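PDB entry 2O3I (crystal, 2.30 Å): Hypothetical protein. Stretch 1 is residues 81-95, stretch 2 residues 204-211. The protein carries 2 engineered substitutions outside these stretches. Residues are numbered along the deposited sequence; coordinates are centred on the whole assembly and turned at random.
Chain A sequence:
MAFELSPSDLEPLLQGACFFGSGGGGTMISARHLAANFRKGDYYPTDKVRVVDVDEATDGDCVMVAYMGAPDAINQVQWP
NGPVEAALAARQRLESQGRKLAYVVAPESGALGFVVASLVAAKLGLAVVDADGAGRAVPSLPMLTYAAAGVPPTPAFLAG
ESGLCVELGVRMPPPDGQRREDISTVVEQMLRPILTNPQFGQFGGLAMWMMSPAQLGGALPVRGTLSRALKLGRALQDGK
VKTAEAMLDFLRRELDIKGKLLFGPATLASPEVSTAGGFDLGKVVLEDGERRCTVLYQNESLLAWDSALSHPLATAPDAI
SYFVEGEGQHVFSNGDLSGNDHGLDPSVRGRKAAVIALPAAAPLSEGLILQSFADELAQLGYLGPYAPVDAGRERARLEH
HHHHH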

# COMPACT_ATOMS: atom_id res chain seq x y z
N ASN A 81 15.24 -0.06 15.33
CA ASN A 81 15.47 1.00 14.36
C ASN A 81 14.19 1.46 13.67
O ASN A 81 13.96 2.66 13.52
CB ASN A 81 16.50 0.55 13.30
CG ASN A 81 17.92 0.53 13.84
OD1 ASN A 81 18.16 0.90 14.99
ND2 ASN A 81 18.86 0.10 13.01
N GLY A 82 13.36 0.51 13.25
CA GLY A 82 12.12 0.86 12.59
C GLY A 82 11.22 1.77 13.41
O GLY A 82 10.87 2.86 12.95
N PRO A 83 10.82 1.35 14.62
CA PRO A 83 9.96 2.18 15.47
C PRO A 83 10.60 3.53 15.80
O PRO A 83 9.92 4.56 15.81
CB PRO A 83 9.77 1.30 16.72
CG PRO A 83 9.76 -0.07 16.14
CD PRO A 83 10.92 -0.02 15.16
N VAL A 84 11.89 3.53 16.08
CA VAL A 84 12.60 4.77 16.38
C VAL A 84 12.49 5.71 15.18
O VAL A 84 12.19 6.90 15.32
CB VAL A 84 14.09 4.49 16.70
CG1 VAL A 84 14.86 5.80 16.74
CG2 VAL A 84 14.21 3.79 18.04
N GLU A 85 12.74 5.17 13.99
CA GLU A 85 12.68 5.98 12.78
C GLU A 85 11.26 6.48 12.49
O GLU A 85 11.07 7.60 12.01
CB GLU A 85 13.21 5.18 11.59
CG GLU A 85 13.68 6.05 10.45
CD GLU A 85 14.91 6.86 10.81
OE1 GLU A 85 14.96 8.06 10.46
OE2 GLU A 85 15.83 6.30 11.45
N ALA A 86 10.25 5.65 12.78
CA ALA A 86 8.85 6.03 12.55
C ALA A 86 8.44 7.14 13.51
O ALA A 86 7.78 8.11 13.12
CB ALA A 86 7.93 4.80 12.74
N ALA A 87 8.83 6.99 14.78
CA ALA A 87 8.51 7.99 15.79
C ALA A 87 9.21 9.32 15.47
O ALA A 87 8.69 10.39 15.78
CB ALA A 87 8.92 7.48 17.18
N LEU A 88 10.38 9.24 14.85
CA LEU A 88 11.12 10.45 14.47
C LEU A 88 10.41 11.18 13.34
O LEU A 88 10.41 12.41 13.26
CB LEU A 88 12.55 10.10 14.03
CG LEU A 88 13.58 10.03 15.15
CD1 LEU A 88 14.90 9.46 14.61
CD2 LEU A 88 13.78 11.44 15.74
N ALA A 89 9.80 10.41 12.45
CA ALA A 89 9.06 11.00 11.35
C ALA A 89 7.88 11.75 11.96
O ALA A 89 7.58 12.88 11.57
CB ALA A 89 8.58 9.90 10.40
N ALA A 90 7.22 11.12 12.93
CA ALA A 90 6.06 11.74 13.59
C ALA A 90 6.48 13.00 14.35
O ALA A 90 5.76 13.99 14.37
CB ALA A 90 5.39 10.74 14.53
N ARG A 91 7.65 12.94 14.97
CA ARG A 91 8.16 14.09 15.71
C ARG A 91 8.49 15.24 14.76
O ARG A 91 8.20 16.41 15.06
CB ARG A 91 9.43 13.70 16.48
CG ARG A 91 10.18 14.89 17.07
CD ARG A 91 11.42 14.44 17.83
NE ARG A 91 11.26 14.69 19.26
CZ ARG A 91 12.11 14.25 20.20
NH1 ARG A 91 13.17 13.54 19.85
NH2 ARG A 91 11.88 14.54 21.47
N GLN A 92 9.10 14.92 13.62
CA GLN A 92 9.44 15.94 12.64
C GLN A 92 8.17 16.62 12.12
O GLN A 92 8.11 17.85 11.97
CB GLN A 92 10.22 15.32 11.48
CG GLN A 92 10.59 16.32 10.39
CD GLN A 92 11.34 15.69 9.23
OE1 GLN A 92 12.53 15.38 9.35
NE2 GLN A 92 10.65 15.49 8.12
N ARG A 93 7.14 15.82 11.84
CA ARG A 93 5.90 16.38 11.34
C ARG A 93 5.28 17.30 12.37
O ARG A 93 4.79 18.38 12.03
CB ARG A 93 4.91 15.26 10.99
CG ARG A 93 3.56 15.77 10.54
CD ARG A 93 3.67 16.62 9.28
NE ARG A 93 3.19 15.88 8.12
CZ ARG A 93 3.82 14.86 7.56
NH1 ARG A 93 4.98 14.45 8.04
NH2 ARG A 93 3.27 14.22 6.54
N LEU A 94 5.31 16.89 13.63
CA LEU A 94 4.75 17.70 14.70
C LEU A 94 5.54 18.99 14.84
O LEU A 94 4.98 20.06 15.10
CB LEU A 94 4.76 16.93 16.02
CG LEU A 94 3.70 15.83 16.16
CD1 LEU A 94 4.02 14.97 17.37
CD2 LEU A 94 2.30 16.46 16.29
N GLU A 95 6.85 18.91 14.65
CA GLU A 95 7.70 20.09 14.75
C GLU A 95 7.32 21.07 13.64
O GLU A 95 7.26 22.29 13.85
CB GLU A 95 9.18 19.70 14.64
N GLY A 204 8.16 -3.97 10.05
CA GLY A 204 8.59 -2.59 10.12
C GLY A 204 8.02 -1.82 11.30
O GLY A 204 7.06 -2.25 11.94
N GLY A 205 8.63 -0.67 11.58
CA GLY A 205 8.15 0.16 12.66
C GLY A 205 6.92 0.93 12.23
O GLY A 205 6.78 1.30 11.05
N LEU A 206 6.01 1.16 13.17
CA LEU A 206 4.80 1.91 12.88
C LEU A 206 4.60 3.04 13.87
O LEU A 206 4.85 2.89 15.07
CB LEU A 206 3.57 0.98 12.93
CG LEU A 206 2.19 1.64 12.97
CD1 LEU A 206 1.92 2.40 11.67
CD2 LEU A 206 1.13 0.57 13.20
N ALA A 207 4.15 4.18 13.36
CA ALA A 207 3.88 5.34 14.19
C ALA A 207 2.63 5.98 13.62
O ALA A 207 2.61 6.44 12.47
CB ALA A 207 5.06 6.32 14.16
N MSE A 208 1.56 6.00 14.42
CA MSE A 208 0.30 6.58 13.98
C MSE A 208 -0.50 7.09 15.17
O MSE A 208 -0.07 6.97 16.32
CB MSE A 208 -0.52 5.53 13.19
CG MSE A 208 -0.91 4.29 13.99
SE MSE A 208 -1.78 2.95 12.87
CE MSE A 208 -3.55 3.72 12.78
N TRP A 209 -1.66 7.67 14.89
CA TRP A 209 -2.53 8.21 15.93
C TRP A 209 -1.87 9.30 16.78
O TRP A 209 -1.93 9.28 18.02
CB TRP A 209 -3.05 7.06 16.81
CG TRP A 209 -4.21 6.29 16.19
CD1 TRP A 209 -5.26 6.82 15.50
CD2 TRP A 209 -4.45 4.89 16.28
NE1 TRP A 209 -6.15 5.84 15.15
CE2 TRP A 209 -5.68 4.64 15.62
CE3 TRP A 209 -3.76 3.81 16.85
CZ2 TRP A 209 -6.24 3.36 15.51
CZ3 TRP A 209 -4.31 2.53 16.74
CH2 TRP A 209 -5.54 2.31 16.08
N MSE A 210 -1.25 10.26 16.12
CA MSE A 210 -0.63 11.38 16.82
C MSE A 210 -1.75 12.10 17.58
O MSE A 210 -2.83 12.31 17.03
CB MSE A 210 0.02 12.33 15.82
CG MSE A 210 1.22 11.76 15.09
SE MSE A 210 1.96 13.02 13.81
CE MSE A 210 0.91 12.48 12.27
N MSE A 211 -1.49 12.46 18.83
CA MSE A 211 -2.52 13.11 19.64
C MSE A 211 -2.02 14.30 20.46
O MSE A 211 -0.87 14.34 20.90
CB MSE A 211 -3.15 12.10 20.60
CG MSE A 211 -3.77 10.88 19.92
SE MSE A 211 -4.06 9.40 21.15
CE MSE A 211 -5.44 8.47 20.24

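Helix 81-95 lies against strand 204-211, the two running in roughly the same direction with 30° between their N-to-C directions and 5.9 Å between their axes at closest approach. No hydrogen bond crosses between them. Within the helix, an unbroken ladder runs from Glu85 N to Asn81 O (2.8 Å) through to Glu95 N to Arg91 O (2.9 Å). With no hydrogen bond between the stretches, the contact rests on shape and apolar packing, with 370 Å² buried over both sides.

Gly204, the first residue of the stretch, barely takes part. At Gly205 the backbones come closest: its CA is 3.9 Å from Pro83 CA, and 3.5 Å from both Gly82 C and Pro83 N, so it sits directly over the peptide bond joining these two helix residues. Such proximity depends on glycine on both sides. An ideal CB on Gly205 would point toward the helix and fall 2.1 Å from Gly82 C and 2.2 Å from Pro83 N; one on Gly82 would fall 2.8 Å from Gly205 N. All three are clashes, and the missing side chains let main chain pack on main chain. Pro83, its CA-to-CB bond sideways, contributes mainly through its N, 3.5 Å from Gly205 CA.

Leu206 turns its CA-to-CB bond away from the helix and contributes little more than backbone. Ala86 CB rests over this part of the strand, 4.0 Å from Gly205 C and 3.9 Å from Leu206 C.

Ala207 points its CA-to-CB bond toward the helix, as the alternation of an extended chain after Leu206 predicts. Its CB is 3.5 Å from Ala86 CB and 3.4 Å from Ala86 O, a snug van der Waals fit that the small methyl groups permit even though the CA atoms of the two residues are only 5.3 Å apart. The same CB lies 3.9 Å from Ala87 N and, more loosely, 4.4 Å from Ala90 CB. Ala86 and Ala90, one helical turn apart, thus both present methyls to Ala207.

Met208, a selenomethionine, points away, and Trp209 is out of reach of the helix. Trp209 has phi/psi of 60/48, a left-handed backbone conformation that interrupts the extended path before the chain resumes beta-like angles at Met210.

Met210, also selenomethionine, points toward the helix and gives up 81 Å², the largest share of any residue here. With chi1 m, chi2 t and chi3 m, it places SE 4.2 Å from Ala90 CB, 4.0 Å from Ala90 O and 4.1 Å from Leu94 CG. The backbones are farther apart here, with Met210 CA 7.4 Å from Ala90 CA, and the long, polarizable side chain bridges the wider space, making dispersion contacts with Ala90 and Leu94, one turn apart. Met211, the third selenomethionine, points away and closes the stretch with almost no contact.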